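Local structure of UPSTREAM OF FLC-like protein (DUF966) (Arabidopsis thaliana, 6RSN) at residues 9-14 / 19-24. The protein polymerises through its DIX-like domain, locally interprets cell polarity cues, can influence the orientation of cell division and promotes auxin biosynthesis and signalling. The protein carries 1 engineered substitution. Residues are numbered along the deposited sequence; the frame is centred on the assembly and turned at random.
Sequences VYYLSR and DHPHFI. With SO4 (sulfate ion), chain B.
The amide N of His-22 hydrogen-bonds Tyr-10 O at 2.8 Å, and Tyr-10 N returns a bond to His-22 O. The two residues thus form an antiparallel hydrogen-bonded pair in the hairpin of strands 5-13 and 22-27, which opens the ubiquitin-like fold of this DIX-like polymerising domain; strand 86-92 flanks 5-13 on its other side. Val-9 CA also comes within 3.2 Å of His-22 O as a CA-H...O contact. Toward the turn, where residues 19-21 are loop, a water accepts from Leu-12 N and donates to His-20 O, bridging the two backbones. On the face toward helix 36-47, chi1 of 66° places Tyr-10 CG between the backbone N and the carbonyl carbon, and the ring then passes along His-22 CB, which makes a CH-pi contact over one face, offset toward the rim and 3.4 Å from Tyr-10 CZ. The imidazole runs nearly parallel to the phenol (13°) but is slid aside, with little overlap. Ile-24 CG2 meets the phenol edge, and Arg-47 hydrogen-bonds Tyr-10 OH. Arg-47 also binds a sulfate, probably from the crystallisation liquor, together with Arg-14 NH2, which reaches sulfate O4 at 3.1 Å and O1 more weakly. Across the sheet, Val-9 CG1 lies alongside Pro-21 CB, which sits over the centre of the Tyr-11 ring, 3.6 Å from its centroid and 11° off the normal.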
loop_
_atom_site.group_PDB
_atom_site.type_symbol
_atom_site.label_atom_id
_atom_site.label_comp_id
_atom_site.label_asym_id
_atom_site.label_seq_id
_atom_site.Cartn_x
_atom_site.Cartn_y
_atom_site.Cartn_z
ATOM N N VAL A 9 1.401 1.513 6.497
ATOM C CA VAL A 9 2.788 1.917 6.276
ATOM C C VAL A 9 3.112 1.581 4.822
ATOM O O VAL A 9 2.754 0.501 4.372
ATOM C CB VAL A 9 3.778 1.220 7.241
ATOM C CG1 VAL A 9 5.247 1.388 6.826
ATOM C CG2 VAL A 9 3.619 1.725 8.687
ATOM N N TYR A 10 3.760 2.516 4.107
ATOM C CA TYR A 10 4.186 2.160 2.745
ATOM C C TYR A 10 5.633 2.576 2.491
ATOM O O TYR A 10 6.128 3.625 2.957
ATOM C CB TYR A 10 3.227 2.710 1.662
ATOM C CG TYR A 10 3.170 4.218 1.512
ATOM C CD1 TYR A 10 2.287 4.978 2.261
ATOM C CD2 TYR A 10 4.035 4.888 0.656
ATOM C CE1 TYR A 10 2.229 6.366 2.130
ATOM C CE2 TYR A 10 3.988 6.273 0.500
ATOM C CZ TYR A 10 3.114 7.017 1.276
ATOM O OH TYR A 10 3.082 8.385 1.127
ATOM N N TYR A 11 6.339 1.764 1.680
ATOM C CA TYR A 11 7.706 2.017 1.249
ATOM C C TYR A 11 7.680 2.377 -0.234
ATOM O O TYR A 11 6.924 1.772 -1.000
ATOM C CB TYR A 11 8.525 0.723 1.332
ATOM C CG TYR A 11 8.804 0.294 2.748
ATOM C CD1 TYR A 11 7.851 -0.437 3.445
ATOM C CD2 TYR A 11 10.003 0.623 3.364
ATOM C CE1 TYR A 11 8.133 -0.856 4.734
ATOM C CE2 TYR A 11 10.281 0.228 4.678
ATOM C CZ TYR A 11 9.326 -0.515 5.343
ATOM O OH TYR A 11 9.498 -0.943 6.641
ATOM N N LEU A 12 8.326 3.478 -0.609
ATOM C CA LEU A 12 8.424 3.722 -2.056
ATOM C C LEU A 12 9.806 3.293 -2.512
ATOM O O LEU A 12 10.799 3.574 -1.837
ATOM C CB LEU A 12 8.314 5.224 -2.363
ATOM C CG LEU A 12 6.978 5.812 -1.961
ATOM C CD1 LEU A 12 6.943 7.307 -2.347
ATOM C CD2 LEU A 12 5.836 5.032 -2.662
ATOM N N SER A 13 9.856 2.662 -3.685
ATOM C CA SER A 13 11.108 2.111 -4.166
ATOM C C SER A 13 11.357 2.756 -5.502
ATOM O O SER A 13 10.514 2.647 -6.384
ATOM C CB SER A 13 10.953 0.588 -4.307
ATOM O OG SER A 13 12.126 0.048 -4.915
ATOM N N ARG A 14 12.496 3.442 -5.655
ATOM C CA ARG A 14 12.785 4.035 -6.944
ATOM C C ARG A 14 13.924 3.251 -7.601
ATOM O O ARG A 14 13.691 2.318 -8.375
ATOM C CB ARG A 14 13.041 5.527 -6.741
ATOM C CG ARG A 14 11.836 6.277 -6.197
ATOM C CD ARG A 14 12.334 7.693 -5.978
ATOM N NE ARG A 14 11.349 8.702 -5.602
ATOM C CZ ARG A 14 10.851 8.884 -4.373
ATOM N NH1 ARG A 14 11.201 8.094 -3.369
ATOM N NH2 ARG A 14 9.978 9.855 -4.159
ATOM N N ASP A 19 14.754 5.541 0.870
ATOM C CA ASP A 19 14.030 6.360 1.847
ATOM C C ASP A 19 13.224 5.526 2.864
ATOM O O ASP A 19 12.826 4.377 2.633
ATOM C CB ASP A 19 13.204 7.464 1.161
ATOM C CG ASP A 19 12.522 8.451 2.112
ATOM O OD1 ASP A 19 13.172 8.858 3.128
ATOM O OD2 ASP A 19 11.323 8.795 1.849
ATOM N N HIS A 20 12.992 6.151 4.025
ATOM C CA HIS A 20 12.191 5.574 5.081
ATOM C C HIS A 20 10.780 5.421 4.540
ATOM O O HIS A 20 10.357 6.124 3.584
ATOM C CB HIS A 20 12.082 6.564 6.263
ATOM C CG HIS A 20 13.376 7.045 6.796
ATOM N ND1 HIS A 20 14.353 6.171 7.252
ATOM C CD2 HIS A 20 13.835 8.310 6.980
ATOM C CE1 HIS A 20 15.363 6.882 7.724
ATOM N NE2 HIS A 20 15.063 8.194 7.559
ATOM N N PRO A 21 10.038 4.474 5.116
ATOM C CA PRO A 21 8.634 4.340 4.845
ATOM C C PRO A 21 7.867 5.532 5.400
ATOM O O PRO A 21 8.430 6.389 6.071
ATOM C CB PRO A 21 8.237 3.049 5.558
ATOM C CG PRO A 21 9.189 3.004 6.746
ATOM C CD PRO A 21 10.490 3.541 6.178
ATOM N N HIS A 22 6.621 5.579 4.942
ATOM C CA HIS A 22 5.643 6.570 5.330
ATOM C C HIS A 22 4.543 5.884 6.115
ATOM O O HIS A 22 4.226 4.724 5.855
ATOM C CB HIS A 22 5.034 7.201 4.067
ATOM C CG HIS A 22 5.922 8.246 3.484
ATOM N ND1 HIS A 22 6.986 7.932 2.636
ATOM C CD2 HIS A 22 5.957 9.578 3.677
ATOM C CE1 HIS A 22 7.605 9.062 2.309
ATOM N NE2 HIS A 22 7.031 10.060 2.945
ATOM N N PHE A 23 3.936 6.625 7.060
ATOM C CA PHE A 23 2.757 6.175 7.768
ATOM C C PHE A 23 1.579 7.083 7.457
ATOM O O PHE A 23 1.742 8.301 7.584
ATOM C CB PHE A 23 2.974 6.248 9.293
ATOM C CG PHE A 23 1.710 5.914 10.072
ATOM C CD1 PHE A 23 0.762 6.883 10.390
ATOM C CD2 PHE A 23 1.421 4.606 10.424
ATOM C CE1 PHE A 23 -0.389 6.566 11.125
ATOM C CE2 PHE A 23 0.276 4.279 11.160
ATOM C CZ PHE A 23 -0.637 5.257 11.508
ATOM N N ILE A 24 0.427 6.501 7.059
ATOM C CA ILE A 24 -0.794 7.281 6.877
ATOM C C ILE A 24 -1.956 6.554 7.545
ATOM O O ILE A 24 -1.883 5.346 7.725
ATOM C CB ILE A 24 -1.102 7.505 5.385
ATOM C CG1 ILE A 24 -1.172 6.193 4.586
ATOM C CG2 ILE A 24 -0.058 8.439 4.753
ATOM C CD1 ILE A 24 -1.710 6.340 3.130
HETATM S S SO4 B . 8.373 11.147 -1.371
HETATM O O1 SO4 B . 8.119 11.538 -2.736
HETATM O O2 SO4 B . 8.079 12.236 -0.485
HETATM O O3 SO4 B . 7.535 10.025 -1.029
HETATM O O4 SO4 B . 9.758 10.784 -1.230
HETATM O O HOH W 1 9.428 5.412 1.184
#